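Local coordinates for protein pectate lyase/Amb allergen (Acidovorax citrulli, PDB 4HWV) that probably cleaves pectate by lyase chemistry as a calcium-binding, secreted member of polysaccharide lyase family 1, at residues Y363-G375 and D397-C411. Numbering follows the deposited sequence.
Sequences YPWLAGMTLGQSG and DVANARISAARTQDC
The indole edge of Trp365 meets Asp397: NE1 donates to Asp397 O at 2.8 Å, nearly straight (171°), and the oxygen lies in the ring plane, as does water 1 at the same ring's edge. The donor nevertheless stands above the carbonyl plane, off the lone pairs. Ala367 O, bonded to Gln338 NE2, sits over one indole face, offset toward the rim. With chi1 at -179°, Trp365 swings its CG away from its own N, and the indole edge reaches the 397-398 backbone; Trp365 CZ2 lies near Val398 CG2.

Beyond it, strands 369-371 and 399-401 pair in parallel: Met369 N to Val398 O, Asn400 N to Met369 O, Leu371 N to Asn400 O and Arg402 N to Leu371 O, 2.8 to 3.0 Å. They form one end of a parallel sheet, 399-401 being outermost within the chain, consistent with successive coils of the family's right-handed beta-helix. Leu371 CD2 packs on Ile403 CD1 at 4.0 Å.

Gln373 OE1 accepts from Ser404 N at 2.8 Å, in the carbonyl plane on a lone pair; Gln373 NE2 gives Ser404 O a weak bond at 3.0 Å. Meeting Ser404 firmly at N and weakly at O, this amide ties the N-cap residue of helix 405-414 to segment 363-375.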
loop_
_atom_site.group_PDB
_atom_site.type_symbol
_atom_site.label_atom_id
_atom_site.label_comp_id
_atom_site.label_asym_id
_atom_site.label_seq_id
_atom_site.Cartn_x
_atom_site.Cartn_y
_atom_site.Cartn_z
ATOM N N TYR A 363 -10.457 0.722 -6.635
ATOM C CA TYR A 363 -11.479 -0.314 -6.531
ATOM C C TYR A 363 -12.832 0.288 -6.872
ATOM O O TYR A 363 -13.694 0.422 -6.016
ATOM C CB TYR A 363 -11.497 -0.915 -5.125
ATOM C CG TYR A 363 -10.249 -1.696 -4.797
ATOM C CD1 TYR A 363 -10.086 -3.010 -5.255
ATOM C CD2 TYR A 363 -9.232 -1.127 -4.026
ATOM C CE1 TYR A 363 -8.948 -3.739 -4.957
ATOM C CE2 TYR A 363 -8.074 -1.841 -3.727
ATOM C CZ TYR A 363 -7.940 -3.152 -4.183
ATOM O OH TYR A 363 -6.806 -3.889 -3.900
ATOM N N PRO A 364 -13.017 0.675 -8.140
ATOM C CA PRO A 364 -14.303 1.296 -8.496
ATOM C C PRO A 364 -15.461 0.348 -8.210
ATOM O O PRO A 364 -15.364 -0.849 -8.454
ATOM C CB PRO A 364 -14.186 1.545 -10.017
ATOM C CG PRO A 364 -12.727 1.419 -10.319
ATOM C CD PRO A 364 -12.166 0.436 -9.312
ATOM N N TRP A 365 -16.552 0.895 -7.702
ATOM C CA TRP A 365 -17.742 0.112 -7.432
ATOM C C TRP A 365 -18.295 -0.525 -8.709
ATOM O O TRP A 365 -18.556 0.153 -9.720
ATOM C CB TRP A 365 -18.807 1.023 -6.862
ATOM C CG TRP A 365 -20.118 0.371 -6.500
ATOM C CD1 TRP A 365 -21.127 0.006 -7.358
ATOM C CD2 TRP A 365 -20.580 0.058 -5.177
ATOM N NE1 TRP A 365 -22.176 -0.522 -6.652
ATOM C CE2 TRP A 365 -21.870 -0.494 -5.311
ATOM C CE3 TRP A 365 -20.022 0.185 -3.894
ATOM C CZ2 TRP A 365 -22.620 -0.898 -4.220
ATOM C CZ3 TRP A 365 -20.777 -0.210 -2.815
ATOM C CH2 TRP A 365 -22.067 -0.748 -2.983
ATOM N N LEU A 366 -18.507 -1.832 -8.633
ATOM C CA LEU A 366 -19.166 -2.571 -9.700
ATOM C C LEU A 366 -20.558 -3.054 -9.272
ATOM O O LEU A 366 -21.536 -2.846 -9.990
ATOM C CB LEU A 366 -18.307 -3.762 -10.144
ATOM C CG LEU A 366 -18.959 -4.640 -11.215
ATOM C CD1 LEU A 366 -19.220 -3.888 -12.528
ATOM C CD2 LEU A 366 -18.064 -5.839 -11.449
ATOM N N ALA A 367 -20.649 -3.698 -8.111
ATOM C CA ALA A 367 -21.918 -4.249 -7.622
ATOM C C ALA A 367 -21.914 -4.215 -6.109
ATOM O O ALA A 367 -20.843 -4.247 -5.478
ATOM C CB ALA A 367 -22.117 -5.684 -8.113
ATOM N N GLY A 368 -23.116 -4.198 -5.548
ATOM C CA GLY A 368 -23.298 -4.220 -4.109
ATOM C C GLY A 368 -23.686 -5.604 -3.632
ATOM O O GLY A 368 -22.847 -6.512 -3.564
ATOM N N MET A 369 -24.966 -5.761 -3.297
ATOM C CA MET A 369 -25.532 -7.038 -2.875
ATOM C C MET A 369 -25.988 -7.806 -4.102
ATOM O O MET A 369 -26.631 -7.238 -4.988
ATOM C CB MET A 369 -26.773 -6.799 -2.015
ATOM C CG MET A 369 -26.556 -5.944 -0.822
ATOM S SD MET A 369 -28.137 -5.742 0.001
ATOM C CE MET A 369 -27.672 -4.328 1.008
ATOM N N THR A 370 -25.674 -9.093 -4.151
ATOM C CA THR A 370 -26.168 -9.934 -5.242
ATOM C C THR A 370 -26.999 -11.071 -4.677
ATOM O O THR A 370 -26.521 -11.859 -3.854
ATOM C CB THR A 370 -25.016 -10.524 -6.070
ATOM O OG1 THR A 370 -24.287 -9.452 -6.677
ATOM C CG2 THR A 370 -25.549 -11.463 -7.143
ATOM N N LEU A 371 -28.256 -11.131 -5.102
ATOM C CA LEU A 371 -29.085 -12.315 -4.863
ATOM C C LEU A 371 -28.654 -13.392 -5.847
ATOM O O LEU A 371 -29.039 -13.359 -7.014
ATOM C CB LEU A 371 -30.575 -11.999 -5.049
ATOM C CG LEU A 371 -31.524 -13.199 -4.968
ATOM C CD1 LEU A 371 -31.419 -13.904 -3.634
ATOM C CD2 LEU A 371 -32.967 -12.755 -5.237
ATOM N N GLY A 372 -27.820 -14.315 -5.387
ATOM C CA GLY A 372 -27.443 -15.460 -6.178
ATOM C C GLY A 372 -28.353 -16.646 -5.953
ATOM O O GLY A 372 -29.413 -16.549 -5.319
ATOM N N GLN A 373 -27.918 -17.779 -6.487
ATOM C CA GLN A 373 -28.776 -18.951 -6.597
ATOM C C GLN A 373 -29.305 -19.408 -5.251
ATOM O O GLN A 373 -28.521 -19.806 -4.394
ATOM C CB GLN A 373 -28.001 -20.092 -7.235
ATOM C CG GLN A 373 -28.901 -21.257 -7.631
ATOM C CD GLN A 373 -29.906 -20.883 -8.680
ATOM O OE1 GLN A 373 -29.607 -20.114 -9.593
ATOM N NE2 GLN A 373 -31.115 -21.428 -8.562
ATOM N N SER A 374 -30.628 -19.346 -5.080
ATOM C CA SER A 374 -31.314 -19.796 -3.855
ATOM C C SER A 374 -30.905 -19.013 -2.607
ATOM O O SER A 374 -31.163 -19.437 -1.483
ATOM C CB SER A 374 -31.149 -21.299 -3.623
ATOM O OG SER A 374 -31.740 -22.042 -4.676
ATOM N N GLY A 375 -30.285 -17.853 -2.796
ATOM C CA GLY A 375 -30.003 -16.977 -1.676
ATOM C C GLY A 375 -31.291 -16.401 -1.114
ATOM O O GLY A 375 -32.304 -16.287 -1.804
ATOM N N ASP A 397 -27.510 -0.178 -9.240
ATOM C CA ASP A 397 -26.068 -0.339 -9.032
ATOM C C ASP A 397 -25.773 -1.056 -7.721
ATOM O O ASP A 397 -24.654 -1.524 -7.501
ATOM C CB ASP A 397 -25.347 1.017 -8.997
ATOM C CG ASP A 397 -25.478 1.794 -10.295
ATOM O OD1 ASP A 397 -25.284 1.208 -11.385
ATOM O OD2 ASP A 397 -25.768 3.001 -10.225
ATOM N N VAL A 398 -26.774 -1.117 -6.847
ATOM C CA VAL A 398 -26.566 -1.526 -5.457
ATOM C C VAL A 398 -27.064 -2.939 -5.158
ATOM O O VAL A 398 -26.554 -3.601 -4.258
ATOM C CB VAL A 398 -27.195 -0.486 -4.490
ATOM C CG1 VAL A 398 -27.017 -0.878 -3.019
ATOM C CG2 VAL A 398 -26.589 0.885 -4.756
ATOM N N ALA A 399 -28.045 -3.412 -5.922
ATOM C CA ALA A 399 -28.484 -4.796 -5.788
ATOM C C ALA A 399 -28.780 -5.372 -7.154
ATOM O O ALA A 399 -29.343 -4.690 -8.010
ATOM C CB ALA A 399 -29.715 -4.895 -4.903
ATOM N N ASN A 400 -28.428 -6.637 -7.338
ATOM C CA ASN A 400 -28.735 -7.366 -8.574
ATOM C C ASN A 400 -28.995 -8.832 -8.259
ATOM O O ASN A 400 -28.943 -9.235 -7.099
ATOM C CB ASN A 400 -27.645 -7.167 -9.647
ATOM C CG ASN A 400 -26.296 -7.719 -9.235
ATOM O OD1 ASN A 400 -26.105 -8.138 -8.115
ATOM N ND2 ASN A 400 -25.338 -7.657 -10.137
ATOM N N ALA A 401 -29.269 -9.630 -9.283
ATOM C CA ALA A 401 -29.613 -11.037 -9.098
ATOM C C ALA A 401 -28.908 -11.902 -10.127
ATOM O O ALA A 401 -28.690 -11.472 -11.256
ATOM C CB ALA A 401 -31.113 -11.232 -9.200
ATOM N N ARG A 402 -28.556 -13.119 -9.715
ATOM C CA ARG A 402 -27.924 -14.113 -10.574
ATOM C C ARG A 402 -28.583 -15.458 -10.282
ATOM O O ARG A 402 -28.148 -16.191 -9.374
ATOM C CB ARG A 402 -26.419 -14.186 -10.295
ATOM C CG ARG A 402 -25.679 -12.909 -10.602
ATOM C CD ARG A 402 -25.669 -12.642 -12.079
ATOM N NE ARG A 402 -24.864 -11.473 -12.428
ATOM C CZ ARG A 402 -25.357 -10.252 -12.661
ATOM N NH1 ARG A 402 -26.660 -9.996 -12.542
ATOM N NH2 ARG A 402 -24.536 -9.267 -13.004
ATOM N N ILE A 403 -29.640 -15.781 -11.025
ATOM C CA ILE A 403 -30.473 -16.944 -10.724
ATOM C C ILE A 403 -30.748 -17.732 -11.998
ATOM O O ILE A 403 -30.962 -17.133 -13.075
ATOM C CB ILE A 403 -31.863 -16.550 -10.133
ATOM C CG1 ILE A 403 -31.742 -15.650 -8.901
ATOM C CG2 ILE A 403 -32.732 -17.802 -9.806
ATOM C CD1 ILE A 403 -33.023 -14.902 -8.602
ATOM N N SER A 404 -30.760 -19.061 -11.860
ATOM C CA SER A 404 -31.099 -20.012 -12.928
ATOM C C SER A 404 -32.225 -20.938 -12.470
ATOM O O SER A 404 -32.093 -21.598 -11.440
ATOM C CB SER A 404 -29.871 -20.885 -13.239
ATOM O OG SER A 404 -30.233 -22.063 -13.967
ATOM N N ALA A 405 -33.307 -21.030 -13.244
ATOM C CA ALA A 405 -34.423 -21.907 -12.892
ATOM C C ALA A 405 -34.091 -23.382 -12.935
ATOM O O ALA A 405 -34.681 -24.172 -12.191
ATOM C CB ALA A 405 -35.615 -21.639 -13.798
ATOM N N ALA A 406 -33.162 -23.782 -13.783
ATOM C CA ALA A 406 -32.856 -25.212 -13.866
ATOM C C ALA A 406 -32.230 -25.679 -12.555
ATOM O O ALA A 406 -32.566 -26.753 -12.017
ATOM C CB ALA A 406 -31.937 -25.496 -15.046
ATOM N N ARG A 407 -31.361 -24.844 -12.010
ATOM C CA ARG A 407 -30.738 -25.131 -10.725
ATOM C C ARG A 407 -31.750 -25.126 -9.581
ATOM O O ARG A 407 -31.682 -25.976 -8.690
ATOM C CB ARG A 407 -29.582 -24.166 -10.459
ATOM C CG ARG A 407 -28.392 -24.350 -11.410
ATOM C CD ARG A 407 -27.829 -25.787 -11.303
ATOM N NE ARG A 407 -26.641 -26.010 -12.122
ATOM C CZ ARG A 407 -26.545 -26.941 -13.070
ATOM N NH1 ARG A 407 -27.569 -27.745 -13.337
ATOM N NH2 ARG A 407 -25.421 -27.069 -13.755
ATOM N N THR A 408 -32.715 -24.210 -9.630
ATOM C CA THR A 408 -33.820 -24.198 -8.669
ATOM C C THR A 408 -34.575 -25.528 -8.644
ATOM O O THR A 408 -34.903 -26.066 -7.567
ATOM C CB THR A 408 -34.801 -23.055 -8.987
ATOM O OG1 THR A 408 -34.087 -21.808 -8.969
ATOM C CG2 THR A 408 -35.957 -23.013 -7.954
ATOM N N GLN A 409 -34.849 -26.080 -9.816
ATOM C CA GLN A 409 -35.594 -27.335 -9.878
ATOM C C GLN A 409 -34.740 -28.515 -9.423
ATOM O O GLN A 409 -35.240 -29.430 -8.765
ATOM C CB GLN A 409 -36.167 -27.557 -11.286
ATOM C CG GLN A 409 -37.414 -28.449 -11.345
ATOM C CD GLN A 409 -38.552 -27.958 -10.461
ATOM O OE1 GLN A 409 -39.360 -28.752 -9.978
ATOM N NE2 GLN A 409 -38.617 -26.650 -10.238
ATOM N N ASP A 410 -33.454 -28.494 -9.760
ATOM C CA ASP A 410 -32.512 -29.506 -9.262
ATOM C C ASP A 410 -32.490 -29.510 -7.720
ATOM O O ASP A 410 -32.500 -30.557 -7.059
ATOM C CB ASP A 410 -31.099 -29.239 -9.806
ATOM C CG ASP A 410 -30.986 -29.434 -11.322
ATOM O OD1 ASP A 410 -31.909 -30.010 -11.939
ATOM O OD2 ASP A 410 -29.949 -29.007 -11.895
ATOM N N CYS A 411 -32.511 -28.317 -7.163
ATOM C CA CYS A 411 -32.432 -28.105 -5.734
ATOM C C CYS A 411 -33.619 -28.717 -5.003
ATOM O O CYS A 411 -33.464 -29.314 -3.934
ATOM C CB CYS A 411 -32.390 -26.599 -5.501
ATOM S SG CYS A 411 -32.196 -26.103 -3.810
HETATM O O HOH W 1 -22.182 0.026 -10.922
HETATM O O HOH W 2 -25.676 -17.284 -8.467
HETATM O O HOH W 3 -30.973 -23.760 -6.612
HETATM O O HOH W 4 -27.438 -18.826 -11.117
#